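PDB 4PT1: odorant-binding protein 1d from Locusta migratoria, which probably binds and carries odorant molecules as a small, secreted, all-helical member of the PBP/GOBP family. Local coordinates for residues F47-K52 / H96-E101; E71-V76 / R86-C91. All blocks are in the same frame, centred on the assembly; numbering follows the deposited sequence.

Overall arrangement
Both contacts lie in the PBP/GOBP helical fold, each centred 11 Å from the centre of the chain. Their centres are 18 Å apart and their nearest atoms about 8 Å, so they do not touch. Contact 2 is nested within the chain loop that contact 1 closes: helices 69-75 and 81-90, which pair in contact 2, come between helices 45-57 and 99-113 in sequence. Helix 99-113 links the two, since C100 is cross-linked to C49 in contact 1 and C109 to C91 in contact 2. Bound 2-(2-methoxyethoxy)ethanol, probably from the crystallisation liquor, marks a pocket: L51 of contact 1 lines it, and the V76 side chain of contact 2 is about 4 Å from a bound molecule.

Contact 1 of 2, residues F47-K52 / H96-E101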
loop_
_atom_site.group_PDB
_atom_site.type_symbol
_atom_site.label_atom_id
_atom_site.label_comp_id
_atom_site.label_asym_id
_atom_site.label_seq_id
_atom_site.Cartn_x
_atom_site.Cartn_y
_atom_site.Cartn_z
ATOM N N PHE A 47 11.902 -3.159 -0.479
ATOM C CA PHE A 47 10.722 -2.295 -0.502
ATOM C C PHE A 47 9.491 -3.020 -1.093
ATOM O O PHE A 47 8.388 -2.930 -0.553
ATOM C CB PHE A 47 10.999 -0.983 -1.226
ATOM C CG PHE A 47 9.785 -0.117 -1.335
ATOM C CD1 PHE A 47 9.284 0.503 -0.217
ATOM C CD2 PHE A 47 9.119 0.017 -2.539
ATOM C CE1 PHE A 47 8.141 1.285 -0.301
ATOM C CE2 PHE A 47 7.974 0.787 -2.634
ATOM C CZ PHE A 47 7.487 1.417 -1.505
ATOM N N LYS A 48 9.662 -3.760 -2.178
ATOM C CA LYS A 48 8.559 -4.563 -2.722
ATOM C C LYS A 48 7.969 -5.535 -1.683
ATOM O O LYS A 48 6.742 -5.697 -1.561
ATOM C CB LYS A 48 9.020 -5.330 -3.956
ATOM C CG LYS A 48 9.594 -4.402 -5.022
ATOM C CD LYS A 48 9.765 -5.111 -6.345
ATOM C CE LYS A 48 10.425 -4.190 -7.361
ATOM N NZ LYS A 48 10.936 -4.943 -8.534
ATOM N N CYS A 49 8.844 -6.179 -0.926
ATOM C CA CYS A 49 8.387 -7.130 0.074
ATOM C C CYS A 49 7.749 -6.410 1.261
ATOM O O CYS A 49 6.890 -6.965 1.908
ATOM C CB CYS A 49 9.532 -8.051 0.504
ATOM S SG CYS A 49 9.992 -9.251 -0.783
ATOM N N TYR A 50 8.135 -5.156 1.495
ATOM C CA TYR A 50 7.454 -4.312 2.470
ATOM C C TYR A 50 5.990 -4.036 2.055
ATOM O O TYR A 50 5.079 -4.175 2.875
ATOM C CB TYR A 50 8.221 -3.018 2.657
ATOM C CG TYR A 50 7.546 -2.033 3.567
ATOM C CD1 TYR A 50 7.699 -2.119 4.958
ATOM C CD2 TYR A 50 6.782 -0.996 3.055
ATOM C CE1 TYR A 50 7.102 -1.200 5.787
ATOM C CE2 TYR A 50 6.158 -0.074 3.885
ATOM C CZ TYR A 50 6.322 -0.189 5.244
ATOM O OH TYR A 50 5.731 0.725 6.036
ATOM N N LEU A 51 5.752 -3.650 0.796
ATOM C CA LEU A 51 4.389 -3.534 0.250
ATOM C C LEU A 51 3.610 -4.837 0.417
ATOM O O LEU A 51 2.452 -4.842 0.887
ATOM C CB LEU A 51 4.404 -3.136 -1.237
ATOM C CG LEU A 51 4.972 -1.735 -1.546
ATOM C CD1 LEU A 51 4.983 -1.507 -3.051
ATOM C CD2 LEU A 51 4.218 -0.615 -0.823
ATOM N N LYS A 52 4.250 -5.945 0.045
ATOM C CA LYS A 52 3.645 -7.267 0.205
ATOM C C LYS A 52 3.275 -7.519 1.664
ATOM O O LYS A 52 2.179 -7.995 1.964
ATOM C CB LYS A 52 4.586 -8.352 -0.361
ATOM C CG LYS A 52 4.129 -9.786 -0.180
ATOM C CD LYS A 52 4.713 -10.433 1.046
ATOM C CE LYS A 52 4.502 -11.938 0.989
ATOM N NZ LYS A 52 5.032 -12.566 2.206
ATOM N N HIS A 96 1.975 -11.092 -10.573
ATOM C CA HIS A 96 3.336 -11.202 -11.143
ATOM C C HIS A 96 3.953 -12.537 -10.798
ATOM O O HIS A 96 3.284 -13.395 -10.242
ATOM C CB HIS A 96 4.218 -10.015 -10.720
ATOM C CG HIS A 96 4.173 -8.845 -11.689
ATOM N ND1 HIS A 96 3.217 -7.886 -11.632
ATOM C CD2 HIS A 96 5.011 -8.507 -12.764
ATOM C CE1 HIS A 96 3.421 -6.996 -12.620
ATOM N NE2 HIS A 96 4.519 -7.375 -13.315
ATOM N N ASP A 97 5.217 -12.749 -11.167
ATOM C CA ASP A 97 5.879 -14.050 -10.959
ATOM C C ASP A 97 6.204 -14.382 -9.506
ATOM O O ASP A 97 6.633 -15.482 -9.215
ATOM C CB ASP A 97 7.180 -14.132 -11.761
ATOM N N GLU A 98 6.014 -13.442 -8.589
ATOM C CA GLU A 98 6.515 -13.627 -7.236
ATOM C C GLU A 98 5.731 -12.733 -6.295
ATOM O O GLU A 98 5.463 -11.596 -6.649
ATOM C CB GLU A 98 8.005 -13.283 -7.236
ATOM C CG GLU A 98 8.694 -13.343 -5.881
ATOM C CD GLU A 98 8.796 -11.987 -5.209
ATOM O OE1 GLU A 98 8.597 -11.918 -3.977
ATOM O OE2 GLU A 98 9.067 -10.991 -5.907
ATOM N N ALA A 99 5.372 -13.246 -5.113
ATOM C CA ALA A 99 4.504 -12.512 -4.168
ATOM C C ALA A 99 4.871 -11.039 -3.972
ATOM O O ALA A 99 3.985 -10.185 -4.030
ATOM C CB ALA A 99 4.400 -13.220 -2.825
ATOM N N CYS A 100 6.154 -10.729 -3.759
ATOM C CA CYS A 100 6.584 -9.339 -3.609
ATOM C C CYS A 100 6.401 -8.463 -4.863
ATOM O O CYS A 100 5.968 -7.310 -4.764
ATOM C CB CYS A 100 8.024 -9.258 -3.081
ATOM S SG CYS A 100 8.211 -10.015 -1.441
ATOM N N GLU A 101 6.752 -8.990 -6.031
ATOM C CA GLU A 101 6.633 -8.217 -7.283
ATOM C C GLU A 101 5.144 -7.931 -7.517
ATOM O O GLU A 101 4.782 -6.799 -7.803
ATOM C CB GLU A 101 7.293 -8.969 -8.468
ATOM C CG GLU A 101 7.437 -8.185 -9.787
ATOM C CD GLU A 101 8.382 -6.994 -9.726
ATOM O OE1 GLU A 101 9.198 -6.901 -8.794
ATOM O OE2 GLU A 101 8.332 -6.133 -10.639
HETATM O O HOH W 1 10.746 -4.883 -11.199
#
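K48 NZ is gripped twice: by E101 OE1 at 2.6 Å in a salt bridge and by a water oxygen 2.7 Å from NZ. The bridge flanks one of the three disulfides of the PBP/GOBP fold, C49-C100, which ties helix 45-57 to the first turn of helix 99-113. The K48 chain runs extended beyond CG beside the E101 side chain, both pointing the same way, and E101 OE1 receives the ammonium on its syn lone pair. The water then donates to E101 OE2 at 2.8 Å, closing a ring of contacts between ammonium and carboxylate. Q105 also binds OE2, so both carboxylate oxygens are held.

Between the helices, C49 SG and C100 SG are bonded at 2.0 Å with chi3 107°. Each sulfur stands anti to its own carbonyl carbon, and the cross-link coincides with the closest backbone approach, 4.7 Å from C49 CA to C100 CA. One turn further along helix 45-57, K52 lays CB against C100 CA, and its CE reaches A99 CB at 4.0 Å. Its chain bends at chi2 and carries NZ off to a salt bridge with D63.

E98 is the N-cap of helix 99-113, and its carboxylate takes up two of the amides at the helix start. The bond from C100 N to OE1 is weak and the place of OE1 less certain. E101 N lies 3.1 Å from E98 OE2, with an N-H...O angle of 138°, the N-H arriving 57° out of the carboxylate plane.

Contact 2 of 2, residues E71-V76 / R86-C91; sequences EELENV and RVVHSC
Segments of helices 69-75 and 81-90 run antiparallel, their axes 9.9 Å apart at closest approach and inclined at 155°, and L73 CA and V88 CA are the closest pair of alpha carbons, 6.9 Å apart. This is a helical hairpin within the PBP/GOBP fold, anchored to helix 99-113 by the C91-C109 disulfide at its end. V88 supplies the central side chain on its helix, with CG1 anti to the backbone N and its two methyls divided among three partners. CG1 meets L73 CD2 at 3.7 Å, the two side chains slanting across one another. CG2 rests on E72 CG at 3.9 Å and on V76 CG2 at 4.0 Å, the V76 and V88 side chains running antiparallel alongside one another.

The L73 side chain is set nearly perpendicular to that of H89. Its CD1 and CD2 both approach the H89 ring from the same side, each 3.7 Å from H89 NE2, while ND1, the other ring nitrogen, is hydrogen-bonded to K92 NZ. Across the two segments, the V88 and L73 contacts are all apolar or van der Waals in kind.

E72 is buried, and its chain, bent at chi2 (74°), divides the work: CG packs on V88, while the carboxylate is held by polar partners, OE2 by a hydrogen bond with Y110 OH of helix 99-113. An alanine here would remove CG and the carboxylate, and would probably weaken the packing on V88 while leaving N75 ND2 and Y110 OH each without this partner. The bond from N75 ND2 to E72 OE1, 3.1 Å long, is nearly straight at 174°, lies in the amide plane and meets OE1 almost along its C-O axis.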
loop_
_atom_site.group_PDB
_atom_site.type_symbol
_atom_site.label_atom_id
_atom_site.label_comp_id
_atom_site.label_asym_id
_atom_site.label_seq_id
_atom_site.Cartn_x
_atom_site.Cartn_y
_atom_site.Cartn_z
ATOM N N GLU A 71 -11.238 -7.967 0.701
ATOM C CA GLU A 71 -10.448 -7.378 1.776
ATOM C C GLU A 71 -9.837 -6.053 1.367
ATOM O O GLU A 71 -9.767 -5.141 2.165
ATOM C CB GLU A 71 -9.365 -8.342 2.251
ATOM C CG GLU A 71 -9.938 -9.614 2.870
ATOM C CD GLU A 71 -10.439 -9.458 4.292
ATOM O OE1 GLU A 71 -10.341 -8.370 4.895
ATOM O OE2 GLU A 71 -10.949 -10.475 4.818
ATOM N N GLU A 72 -9.401 -5.944 0.125
ATOM C CA GLU A 72 -8.783 -4.702 -0.322
ATOM C C GLU A 72 -9.809 -3.582 -0.418
ATOM O O GLU A 72 -9.506 -2.440 -0.079
ATOM C CB GLU A 72 -8.036 -4.889 -1.642
ATOM C CG GLU A 72 -7.132 -3.729 -2.049
ATOM C CD GLU A 72 -5.833 -3.614 -1.251
ATOM O OE1 GLU A 72 -5.756 -3.967 -0.052
ATOM O OE2 GLU A 72 -4.856 -3.132 -1.831
ATOM N N LEU A 73 -11.028 -3.910 -0.861
ATOM C CA LEU A 73 -12.099 -2.918 -0.922
ATOM C C LEU A 73 -12.405 -2.418 0.467
ATOM O O LEU A 73 -12.603 -1.227 0.664
ATOM C CB LEU A 73 -13.351 -3.479 -1.596
ATOM C CG LEU A 73 -13.217 -3.858 -3.079
ATOM C CD1 LEU A 73 -14.421 -4.639 -3.563
ATOM C CD2 LEU A 73 -12.968 -2.660 -3.989
ATOM N N GLU A 74 -12.432 -3.319 1.443
ATOM C CA GLU A 74 -12.587 -2.891 2.834
ATOM C C GLU A 74 -11.423 -2.003 3.309
ATOM O O GLU A 74 -11.625 -1.091 4.124
ATOM C CB GLU A 74 -12.741 -4.089 3.765
ATOM C CG GLU A 74 -14.085 -4.784 3.664
ATOM C CD GLU A 74 -14.215 -5.915 4.670
ATOM O OE1 GLU A 74 -14.151 -5.639 5.894
ATOM O OE2 GLU A 74 -14.369 -7.081 4.235
ATOM N N ASN A 75 -10.219 -2.265 2.801
ATOM C CA ASN A 75 -9.015 -1.470 3.158
ATOM C C ASN A 75 -9.018 -0.030 2.656
ATOM O O ASN A 75 -8.239 0.795 3.130
ATOM C CB ASN A 75 -7.728 -2.158 2.675
ATOM C CG ASN A 75 -7.410 -3.405 3.457
ATOM O OD1 ASN A 75 -7.863 -3.546 4.585
ATOM N ND2 ASN A 75 -6.658 -4.347 2.847
ATOM N N VAL A 76 -9.863 0.278 1.677
ATOM C CA VAL A 76 -9.938 1.668 1.167
ATOM C C VAL A 76 -10.491 2.586 2.261
ATOM O O VAL A 76 -11.521 2.265 2.844
ATOM C CB VAL A 76 -10.854 1.776 -0.064
ATOM C CG1 VAL A 76 -10.976 3.229 -0.514
ATOM C CG2 VAL A 76 -10.347 0.882 -1.188
ATOM N N ARG A 86 -12.840 2.324 -7.279
ATOM C CA ARG A 86 -12.639 2.375 -8.740
ATOM C C ARG A 86 -11.227 1.912 -9.079
ATOM O O ARG A 86 -11.030 1.047 -9.921
ATOM C CB ARG A 86 -12.896 3.787 -9.275
ATOM C CG ARG A 86 -12.907 3.859 -10.801
ATOM C CD ARG A 86 -13.136 5.279 -11.292
ATOM N NE ARG A 86 -14.314 5.887 -10.680
ATOM N N VAL A 87 -10.237 2.472 -8.396
ATOM C CA VAL A 87 -8.854 2.030 -8.550
ATOM C C VAL A 87 -8.613 0.540 -8.263
ATOM O O VAL A 87 -7.964 -0.155 -9.037
ATOM C CB VAL A 87 -7.947 2.896 -7.682
ATOM C CG1 VAL A 87 -6.559 2.295 -7.593
ATOM C CG2 VAL A 87 -7.930 4.320 -8.241
ATOM N N VAL A 88 -9.154 0.034 -7.156
ATOM C CA VAL A 88 -8.974 -1.366 -6.833
ATOM C C VAL A 88 -9.566 -2.290 -7.905
ATOM O O VAL A 88 -8.930 -3.284 -8.289
ATOM C CB VAL A 88 -9.544 -1.714 -5.444
ATOM C CG1 VAL A 88 -9.539 -3.230 -5.246
ATOM C CG2 VAL A 88 -8.734 -1.027 -4.364
ATOM N N HIS A 89 -10.762 -1.956 -8.391
ATOM C CA HIS A 89 -11.434 -2.770 -9.408
ATOM C C HIS A 89 -10.663 -2.750 -10.685
ATOM O O HIS A 89 -10.646 -3.755 -11.411
ATOM C CB HIS A 89 -12.896 -2.341 -9.618
ATOM C CG HIS A 89 -13.839 -2.848 -8.546
ATOM N ND1 HIS A 89 -14.193 -4.147 -8.450
ATOM C CD2 HIS A 89 -14.523 -2.183 -7.539
ATOM C CE1 HIS A 89 -15.036 -4.308 -7.420
ATOM N NE2 HIS A 89 -15.238 -3.106 -6.856
ATOM N N SER A 90 -9.985 -1.638 -10.969
ATOM C CA SER A 90 -9.214 -1.529 -12.212
ATOM C C SER A 90 -7.899 -2.338 -12.181
ATOM O O SER A 90 -7.304 -2.601 -13.233
ATOM C CB SER A 90 -8.968 -0.059 -12.587
ATOM O OG SER A 90 -7.994 0.569 -11.777
ATOM N N CYS A 91 -7.481 -2.764 -10.988
ATOM C CA CYS A 91 -6.164 -3.386 -10.767
ATOM C C CYS A 91 -6.246 -4.802 -10.187
ATOM O O CYS A 91 -5.231 -5.386 -9.772
ATOM C CB CYS A 91 -5.350 -2.472 -9.844
ATOM S SG CYS A 91 -4.948 -0.881 -10.613
#